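Local coordinates for protein malonyl CoA reductase (malonate semialdehyde-forming) (PDB 2EP5) that probably reduces malonyl-CoA to malonate semialdehyde with NADPH, as a member of the aspartate-semialdehyde dehydrogenase family, at residues I67-N71 against Y72-K76; P162-E165 against I166-S170; G187-F190 against M191-E194. All blocks are in the same frame, centred on the assembly; numbering follows the deposited sequence.

The three contacts are local turns and caps, placed far apart and in series along the chain. Contact 1 lies at the edge of the NAD-binding domain, contacts 2 and 3 in the dimerisation domain. Centre to centre, contact 1 is about 44 Å from contact 2, on the opposite side of the chain's centre, and about 35 Å from contact 3; contacts 2 and 3 are about 37 Å apart, and none touches another. Contact 3 comes nearest to catalysis: its I188 side chain is about 9 Å from that of H244, the predicted proton acceptor, and about 11 Å from that of C151, the predicted acyl-thioester cysteine. It also meets neighbouring subunits.

Contact 1: I67-N71 against Y72-K76; sequences IVSTN and YEDHK
V68 leans on the two residues that close this turn: its CB lies 3.9 Å from CB of D74, and its CG2 branch reaches NE2 of the H75 ring at 3.8 Å, coming in obliquely. With CG1 set anti to the carbonyl carbon, CG2 is left between the backbone N and C=O, where it can meet the imidazole. V68 still belongs to strand 67-68, a short, weakly bonded strand at one edge of the parallel sheet of the Rossmann-type NAD-binding domain. Its backbone bonds with V35 of the neighbouring strand.

At S69 the chain leaves the sheet and polar bonds take over. The backbone N of S69 gives a hydrogen bond to OD2 of D74 at 3.2 Å, meeting the carboxylate from above its plane. The hydroxyl OG bonds to the same oxygen, modelled very short, so the exact length deserves little weight. OG in turn accepts from N of N71 at 3.1 Å, an ST turn that bends the chain toward the 3-10 segment 72-74.

The side chain of T70 leaves this turn and packs on S36 of strand 30-36, while CA of T70 comes within 4.1 Å of CE1 of H75, obliquely to the ring. N71 then contributes its carbonyl O, which is gripped twice: D74 N reaches it at 3.0 Å and H75 ND1 at 3.1 Å, from opposite faces of the carbonyl plane. The bond from ND1 is fairly straight, 162° at the hydrogen, and the oxygen lies almost in the imidazole plane, which fixes the ring's rotation. NE2, buried by the turn, has no polar partner in the model.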
ATOM      1  N   ILE A  67     -26.667  -6.829  23.951  1.00 32.88           N
ATOM      2  CA  ILE A  67     -26.684  -5.471  23.418  1.00 29.43           C
ATOM      3  C   ILE A  67     -27.947  -4.774  23.936  1.00 27.12           C
ATOM      4  O   ILE A  67     -29.055  -5.292  23.813  1.00 25.62           O
ATOM      5  CB  ILE A  67     -26.713  -5.451  21.862  1.00 28.87           C
ATOM      6  CG1 ILE A  67     -25.514  -6.212  21.284  1.00 27.66           C
ATOM      7  CG2 ILE A  67     -26.698  -4.008  21.366  1.00 28.52           C
ATOM      8  CD1 ILE A  67     -24.173  -5.587  21.590  1.00 28.41           C
ATOM      9  N   VAL A  68     -27.765  -3.606  24.536  1.00 24.76           N
ATOM     10  CA  VAL A  68     -28.885  -2.845  25.061  1.00 24.01           C
ATOM     11  C   VAL A  68     -29.052  -1.554  24.264  1.00 23.00           C
ATOM     12  O   VAL A  68     -28.175  -1.166  23.487  1.00 20.56           O
ATOM     13  CB  VAL A  68     -28.672  -2.505  26.555  1.00 23.86           C
ATOM     14  CG1 VAL A  68     -28.589  -3.794  27.370  1.00 22.95           C
ATOM     15  CG2 VAL A  68     -27.394  -1.689  26.736  1.00 20.38           C
ATOM     16  N   SER A  69     -30.185  -0.892  24.456  1.00 23.48           N
ATOM     17  CA  SER A  69     -30.452   0.356  23.760  1.00 22.99           C
ATOM     18  C   SER A  69     -29.622   1.464  24.390  1.00 23.93           C
ATOM     19  O   SER A  69     -28.953   1.262  25.407  1.00 20.89           O
ATOM     20  CB  SER A  69     -31.927   0.733  23.871  1.00 23.00           C
ATOM     21  OG  SER A  69     -32.199   1.294  25.144  1.00 21.91           O
ATOM     22  N   THR A  70     -29.684   2.639  23.777  1.00 24.96           N
ATOM     23  CA  THR A  70     -28.957   3.806  24.260  1.00 25.08           C
ATOM     24  C   THR A  70     -29.833   4.623  25.219  1.00 24.07           C
ATOM     25  O   THR A  70     -29.446   5.704  25.656  1.00 23.32           O
ATOM     26  CB  THR A  70     -28.535   4.699  23.074  1.00 25.19           C
ATOM     27  OG1 THR A  70     -29.688   5.040  22.295  1.00 27.30           O
ATOM     28  CG2 THR A  70     -27.553   3.961  22.186  1.00 25.94           C
ATOM     29  N   ASN A  71     -31.004   4.085  25.553  1.00 22.84           N
ATOM     30  CA  ASN A  71     -31.945   4.775  26.428  1.00 24.07           C
ATOM     31  C   ASN A  71     -31.716   4.594  27.925  1.00 24.99           C
ATOM     32  O   ASN A  71     -31.194   3.575  28.372  1.00 26.14           O
ATOM     33  CB  ASN A  71     -33.369   4.370  26.050  1.00 23.37           C
ATOM     34  CG  ASN A  71     -33.737   4.806  24.640  1.00 26.32           C
ATOM     35  OD1 ASN A  71     -34.362   4.057  23.883  1.00 29.99           O
ATOM     36  ND2 ASN A  71     -33.351   6.027  24.279  1.00 23.96           N
ATOM     37  N   TYR A  72     -32.118   5.606  28.690  1.00 25.91           N
ATOM     38  CA  TYR A  72     -31.964   5.620  30.140  1.00 25.23           C
ATOM     39  C   TYR A  72     -32.350   4.327  30.857  1.00 25.54           C
ATOM     40  O   TYR A  72     -31.592   3.823  31.680  1.00 23.58           O
ATOM     41  CB  TYR A  72     -32.773   6.770  30.735  1.00 25.88           C
ATOM     42  CG  TYR A  72     -32.793   6.753  32.247  1.00 26.18           C
ATOM     43  CD1 TYR A  72     -31.630   6.974  32.980  1.00 27.45           C
ATOM     44  CD2 TYR A  72     -33.961   6.477  32.941  1.00 25.24           C
ATOM     45  CE1 TYR A  72     -31.629   6.916  34.372  1.00 29.09           C
ATOM     46  CE2 TYR A  72     -33.976   6.415  34.332  1.00 28.91           C
ATOM     47  CZ  TYR A  72     -32.805   6.633  35.045  1.00 30.31           C
ATOM     48  OH  TYR A  72     -32.807   6.543  36.424  1.00 29.58           O
ATOM     49  N   GLU A  73     -33.536   3.805  30.561  1.00 27.28           N
ATOM     50  CA  GLU A  73     -34.003   2.577  31.204  1.00 29.27           C
ATOM     51  C   GLU A  73     -32.988   1.432  31.186  1.00 28.86           C
ATOM     52  O   GLU A  73     -32.901   0.670  32.143  1.00 29.53           O
ATOM     53  CB  GLU A  73     -35.318   2.102  30.569  1.00 30.29           C
ATOM     54  CG  GLU A  73     -36.523   2.977  30.886  1.00 33.03           C
ATOM     55  CD  GLU A  73     -36.760   3.132  32.380  1.00 35.18           C
ATOM     56  OE1 GLU A  73     -36.911   2.106  33.072  1.00 37.70           O
ATOM     57  OE2 GLU A  73     -36.799   4.280  32.869  1.00 36.88           O
ATOM     58  N   ASP A  74     -32.217   1.306  30.108  1.00 28.56           N
ATOM     59  CA  ASP A  74     -31.237   0.224  30.024  1.00 27.27           C
ATOM     60  C   ASP A  74     -29.916   0.487  30.738  1.00 26.01           C
ATOM     61  O   ASP A  74     -29.024  -0.357  30.718  1.00 24.75           O
ATOM     62  CB  ASP A  74     -30.944  -0.122  28.563  1.00 27.49           C
ATOM     63  CG  ASP A  74     -32.079  -0.870  27.903  1.00 28.10           C
ATOM     64  OD1 ASP A  74     -32.634  -1.789  28.542  1.00 29.80           O
ATOM     65  OD2 ASP A  74     -32.403  -0.551  26.741  1.00 26.67           O
ATOM     66  N   HIS A  75     -29.781   1.644  31.374  1.00 25.96           N
ATOM     67  CA  HIS A  75     -28.537   1.953  32.062  1.00 28.79           C
ATOM     68  C   HIS A  75     -28.740   2.444  33.488  1.00 30.68           C
ATOM     69  O   HIS A  75     -27.853   3.068  34.070  1.00 30.53           O
ATOM     70  CB  HIS A  75     -27.749   2.996  31.270  1.00 27.59           C
ATOM     71  CG  HIS A  75     -27.393   2.558  29.883  1.00 24.80           C
ATOM     72  ND1 HIS A  75     -28.301   2.552  28.844  1.00 24.26           N
ATOM     73  CD2 HIS A  75     -26.234   2.079  29.371  1.00 21.47           C
ATOM     74  CE1 HIS A  75     -27.717   2.087  27.755  1.00 23.33           C
ATOM     75  NE2 HIS A  75     -26.462   1.793  28.048  1.00 22.20           N
ATOM     76  N   LYS A  76     -29.903   2.141  34.052  1.00 34.00           N
ATOM     77  CA  LYS A  76     -30.227   2.566  35.406  1.00 37.01           C
ATOM     78  C   LYS A  76     -29.295   1.999  36.475  1.00 37.85           C
ATOM     79  O   LYS A  76     -28.903   2.716  37.403  1.00 37.92           O
ATOM     80  CB  LYS A  76     -31.682   2.206  35.732  1.00 38.84           C
ATOM     81  CG  LYS A  76     -32.695   2.886  34.816  1.00 43.29           C
ATOM     82  CD  LYS A  76     -34.140   2.607  35.229  1.00 47.66           C
ATOM     83  CE  LYS A  76     -34.569   3.451  36.428  1.00 50.03           C
ATOM     84  NZ  LYS A  76     -33.775   3.176  37.661  1.00 52.18           N
TER

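Contact 2: P162-E165 against I166-S170; sequences PLIE and IATKS
E165 and K169 run side by side and point the same way, one helical turn apart, with their charged ends joined in a salt bridge of 2.9 Å between OE2 and NZ. The two chains get there differently. The glutamate is bent at its second torsion (chi2 -141°), whereas the lysine is extended beyond CG and lies over the backbone carbonyl of E165, with CG of K169 3.8 Å from O of E165. NZ meets OE2 on the anti side, somewhat out of the carboxylate plane.

I164 and T168 cross at an angle instead. CD1 of the isoleucine comes within 3.5 Å of OG1 of T168, and the same hydroxyl turns back to the main chain, donating to O of I164 at 2.8 Å. Because OG1 lies anti to the threonine's carbonyl carbon (chi1 -72°), it is folded back along the helix toward that oxygen. The carbonyl also takes T168 N at 2.9 Å, and the two donors arrive from opposite faces of its plane. Hydroxyl and amide of one threonine therefore share a single acceptor.

At the start of the helix, L163 sits in the N-cap position. Its carbonyl accepts from I166 N, from above its plane, and from A167 N in a nearly straight bond of 3.1 Å (177° at the hydrogen). At the other end, the hydroxyl of S170 returns to O of A167.

This short helix, 164-168, leads into strand 171-178 of the mixed sheet in the dimerisation domain. L163 and I166 face helix 258-266, touching L265 and I261, while I166 and A167 pack on I250 of strand 244-251.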
ATOM      1  N   PRO A 162       3.325  21.186  28.618  1.00 26.74           N
ATOM      2  CA  PRO A 162       4.553  21.515  29.349  1.00 26.56           C
ATOM      3  C   PRO A 162       5.341  22.667  28.725  1.00 26.72           C
ATOM      4  O   PRO A 162       6.330  23.128  29.295  1.00 27.84           O
ATOM      5  CB  PRO A 162       5.323  20.194  29.345  1.00 25.95           C
ATOM      6  CG  PRO A 162       4.836  19.512  28.093  1.00 26.17           C
ATOM      7  CD  PRO A 162       3.362  19.802  28.113  1.00 25.89           C
ATOM      8  N   LEU A 163       4.898  23.132  27.559  1.00 26.93           N
ATOM      9  CA  LEU A 163       5.557  24.241  26.867  1.00 25.76           C
ATOM     10  C   LEU A 163       4.542  25.362  26.644  1.00 26.13           C
ATOM     11  O   LEU A 163       4.733  26.245  25.801  1.00 26.67           O
ATOM     12  CB  LEU A 163       6.103  23.772  25.513  1.00 25.83           C
ATOM     13  CG  LEU A 163       6.989  22.524  25.474  1.00 25.99           C
ATOM     14  CD1 LEU A 163       7.556  22.350  24.067  1.00 26.97           C
ATOM     15  CD2 LEU A 163       8.115  22.653  26.486  1.00 26.46           C
ATOM     16  N   ILE A 164       3.465  25.325  27.418  1.00 26.06           N
ATOM     17  CA  ILE A 164       2.403  26.308  27.286  1.00 25.76           C
ATOM     18  C   ILE A 164       2.864  27.764  27.346  1.00 27.62           C
ATOM     19  O   ILE A 164       2.275  28.619  26.692  1.00 28.08           O
ATOM     20  CB  ILE A 164       1.295  26.071  28.351  1.00 24.08           C
ATOM     21  CG1 ILE A 164       0.126  27.025  28.104  1.00 22.57           C
ATOM     22  CG2 ILE A 164       1.856  26.259  29.754  1.00 20.78           C
ATOM     23  CD1 ILE A 164      -0.533  26.848  26.753  1.00 21.68           C
ATOM     24  N   GLU A 165       3.914  28.062  28.104  1.00 29.37           N
ATOM     25  CA  GLU A 165       4.349  29.449  28.181  1.00 33.30           C
ATOM     26  C   GLU A 165       4.987  29.956  26.888  1.00 33.32           C
ATOM     27  O   GLU A 165       4.936  31.150  26.592  1.00 33.27           O
ATOM     28  CB  GLU A 165       5.317  29.677  29.342  1.00 36.61           C
ATOM     29  CG  GLU A 165       5.322  31.143  29.762  1.00 44.69           C
ATOM     30  CD  GLU A 165       6.696  31.677  30.122  1.00 47.75           C
ATOM     31  OE1 GLU A 165       7.284  31.183  31.112  1.00 49.53           O
ATOM     32  OE2 GLU A 165       7.179  32.595  29.411  1.00 48.42           O
ATOM     33  N   ILE A 166       5.594  29.052  26.125  1.00 33.88           N
ATOM     34  CA  ILE A 166       6.216  29.427  24.860  1.00 33.27           C
ATOM     35  C   ILE A 166       5.133  29.503  23.789  1.00 32.13           C
ATOM     36  O   ILE A 166       5.051  30.483  23.039  1.00 30.48           O
ATOM     37  CB  ILE A 166       7.260  28.389  24.422  1.00 35.79           C
ATOM     38  CG1 ILE A 166       8.339  28.256  25.497  1.00 37.90           C
ATOM     39  CG2 ILE A 166       7.880  28.802  23.100  1.00 34.74           C
ATOM     40  CD1 ILE A 166       9.352  27.160  25.212  1.00 40.51           C
ATOM     41  N   ALA A 167       4.302  28.465  23.740  1.00 30.02           N
ATOM     42  CA  ALA A 167       3.210  28.369  22.771  1.00 29.67           C
ATOM     43  C   ALA A 167       2.219  29.524  22.884  1.00 29.27           C
ATOM     44  O   ALA A 167       1.661  29.975  21.884  1.00 28.74           O
ATOM     45  CB  ALA A 167       2.476  27.033  22.941  1.00 26.16           C
ATOM     46  N   THR A 168       1.996  29.996  24.103  1.00 30.51           N
ATOM     47  CA  THR A 168       1.066  31.099  24.327  1.00 32.76           C
ATOM     48  C   THR A 168       1.555  32.398  23.689  1.00 32.87           C
ATOM     49  O   THR A 168       0.754  33.212  23.227  1.00 33.59           O
ATOM     50  CB  THR A 168       0.838  31.335  25.837  1.00 32.77           C
ATOM     51  OG1 THR A 168       0.050  30.261  26.374  1.00 33.50           O
ATOM     52  CG2 THR A 168       0.124  32.652  26.068  1.00 33.09           C
ATOM     53  N   LYS A 169       2.869  32.588  23.665  1.00 32.70           N
ATOM     54  CA  LYS A 169       3.455  33.789  23.081  1.00 34.44           C
ATOM     55  C   LYS A 169       4.062  33.462  21.720  1.00 34.03           C
ATOM     56  O   LYS A 169       5.275  33.596  21.525  1.00 35.28           O
ATOM     57  CB  LYS A 169       4.557  34.346  23.984  1.00 35.87           C
ATOM     58  CG  LYS A 169       4.166  34.630  25.419  1.00 37.41           C
ATOM     59  CD  LYS A 169       5.416  35.051  26.182  1.00 42.89           C
ATOM     60  CE  LYS A 169       5.212  35.129  27.686  1.00 43.49           C
ATOM     61  NZ  LYS A 169       6.534  35.271  28.372  1.00 45.37           N
ATOM     62  N   SER A 170       3.229  33.033  20.780  1.00 30.98           N
ATOM     63  CA  SER A 170       3.726  32.689  19.457  1.00 29.25           C
ATOM     64  C   SER A 170       2.593  32.416  18.490  1.00 26.93           C
ATOM     65  O   SER A 170       1.415  32.483  18.849  1.00 26.41           O
ATOM     66  CB  SER A 170       4.580  31.427  19.530  1.00 30.18           C
ATOM     67  OG  SER A 170       3.742  30.288  19.671  1.00 33.14           O
TER

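Contact 3: G187-F190 against M191-E194; sequences GISF and MAIE
S189 caps the short helix 190-193: its OG accepts from A192 N at 3.1 Å, with the N-H pointing fairly well at it (147°). Holding OG between the backbone N and the carbonyl carbon, at chi1 85°, puts it in front of that amide. The backbone O of S189 adds weak bonds from A192 N and I193 N, so A192 N has a second, weak acceptor and I193 N a weak one. One turn on, E194 N gives a firmer bond to O of F190, 3.1 Å long.

The F190 ring is covered on one face by E194, whose CG stands 3.6 Å from the ring centroid, a CH-pi contact. The carboxylate beyond it lies 19° from the ring plane. Replacing F190 by an alanine would probably leave CB and CG of E194 without the ring they lie over, and I193 of the second subunit, which packs on it, without its aromatic partner. CG2 of I188 meets CG2 of I193 at 3.8 Å, the two side chains crossing obliquely.

A second subunit supplies further partners: O of its Y185 lies at weak hydrogen-bonding distance from S189 OG, and its R241 bonds through NH2 to O of M191 and makes a long, weak ion pair with OE2 of E194. E194 OE1 also lies close to OE1 of E194 in the third subunit. This like-charged neighbour would tend to raise the pKa of E194, R241 of the second subunit to lower it, so the net shift is left open.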
ATOM      1  N   GLY A 187     -14.324   3.883   6.853  1.00 27.42           N
ATOM      2  CA  GLY A 187     -14.548   5.228   6.371  1.00 26.56           C
ATOM      3  C   GLY A 187     -13.879   5.555   5.045  1.00 26.54           C
ATOM      4  O   GLY A 187     -14.467   6.237   4.205  1.00 26.94           O
ATOM      5  N   ILE A 188     -12.661   5.063   4.841  1.00 24.84           N
ATOM      6  CA  ILE A 188     -11.920   5.371   3.617  1.00 24.18           C
ATOM      7  C   ILE A 188     -11.637   4.161   2.732  1.00 22.37           C
ATOM      8  O   ILE A 188     -11.146   3.140   3.202  1.00 20.55           O
ATOM      9  CB  ILE A 188     -10.599   6.055   3.980  1.00 23.01           C
ATOM     10  CG1 ILE A 188     -10.902   7.257   4.881  1.00 22.86           C
ATOM     11  CG2 ILE A 188      -9.861   6.489   2.727  1.00 21.82           C
ATOM     12  CD1 ILE A 188      -9.801   7.583   5.839  1.00 20.00           C
ATOM     13  N   SER A 189     -11.941   4.291   1.444  1.00 21.74           N
ATOM     14  CA  SER A 189     -11.725   3.193   0.506  1.00 22.25           C
ATOM     15  C   SER A 189     -10.260   3.048   0.113  1.00 20.03           C
ATOM     16  O   SER A 189      -9.482   3.994   0.177  1.00 18.76           O
ATOM     17  CB  SER A 189     -12.559   3.391  -0.763  1.00 20.88           C
ATOM     18  OG  SER A 189     -11.873   4.221  -1.687  1.00 22.11           O
ATOM     19  N   PHE A 190      -9.896   1.842  -0.294  1.00 18.66           N
ATOM     20  CA  PHE A 190      -8.537   1.544  -0.719  1.00 17.98           C
ATOM     21  C   PHE A 190      -8.135   2.381  -1.937  1.00 16.12           C
ATOM     22  O   PHE A 190      -7.021   2.896  -2.013  1.00 15.75           O
ATOM     23  CB  PHE A 190      -8.431   0.063  -1.081  1.00 15.43           C
ATOM     24  CG  PHE A 190      -7.107  -0.322  -1.650  1.00 13.95           C
ATOM     25  CD1 PHE A 190      -6.018  -0.545  -0.820  1.00 15.87           C
ATOM     26  CD2 PHE A 190      -6.946  -0.467  -3.015  1.00 12.75           C
ATOM     27  CE1 PHE A 190      -4.782  -0.914  -1.343  1.00 14.53           C
ATOM     28  CE2 PHE A 190      -5.715  -0.834  -3.546  1.00 15.30           C
ATOM     29  CZ  PHE A 190      -4.633  -1.060  -2.706  1.00 12.39           C
ATOM     30  N   MET A 191      -9.048   2.477  -2.894  1.00 16.44           N
ATOM     31  CA  MET A 191      -8.828   3.226  -4.122  1.00 19.19           C
ATOM     32  C   MET A 191      -8.566   4.713  -3.879  1.00 20.42           C
ATOM     33  O   MET A 191      -7.779   5.336  -4.590  1.00 21.05           O
ATOM     34  CB  MET A 191     -10.044   3.080  -5.039  1.00 21.80           C
ATOM     35  CG  MET A 191     -10.271   1.674  -5.588  1.00 24.51           C
ATOM     36  SD  MET A 191      -8.943   1.152  -6.694  1.00 29.82           S
ATOM     37  CE  MET A 191      -9.236   2.228  -8.088  1.00 27.49           C
ATOM     38  N   ALA A 192      -9.215   5.270  -2.862  1.00 19.86           N
ATOM     39  CA  ALA A 192      -9.085   6.688  -2.558  1.00 20.87           C
ATOM     40  C   ALA A 192      -7.803   7.120  -1.870  1.00 21.94           C
ATOM     41  O   ALA A 192      -7.323   8.231  -2.103  1.00 22.50           O
ATOM     42  CB  ALA A 192     -10.281   7.148  -1.723  1.00 21.14           C
ATOM     43  N   ILE A 193      -7.232   6.255  -1.038  1.00 21.14           N
ATOM     44  CA  ILE A 193      -6.045   6.653  -0.295  1.00 21.25           C
ATOM     45  C   ILE A 193      -4.714   5.943  -0.568  1.00 21.15           C
ATOM     46  O   ILE A 193      -3.657   6.552  -0.422  1.00 21.47           O
ATOM     47  CB  ILE A 193      -6.337   6.583   1.233  1.00 18.70           C
ATOM     48  CG1 ILE A 193      -5.195   7.219   2.021  1.00 20.41           C
ATOM     49  CG2 ILE A 193      -6.505   5.139   1.667  1.00 16.75           C
ATOM     50  CD1 ILE A 193      -5.012   8.706   1.750  1.00 21.92           C
ATOM     51  N   GLU A 194      -4.744   4.677  -0.962  1.00 21.30           N
ATOM     52  CA  GLU A 194      -3.492   3.964  -1.184  1.00 23.37           C
ATOM     53  C   GLU A 194      -2.558   4.646  -2.191  1.00 20.50           C
ATOM     54  O   GLU A 194      -2.972   5.067  -3.281  1.00 18.81           O
ATOM     55  CB  GLU A 194      -3.767   2.498  -1.574  1.00 27.39           C
ATOM     56  CG  GLU A 194      -3.945   2.204  -3.043  1.00 33.23           C
ATOM     57  CD  GLU A 194      -2.622   2.053  -3.759  1.00 37.23           C
ATOM     58  OE1 GLU A 194      -1.652   1.607  -3.104  1.00 40.26           O
ATOM     59  OE2 GLU A 194      -2.556   2.366  -4.972  1.00 38.53           O
TER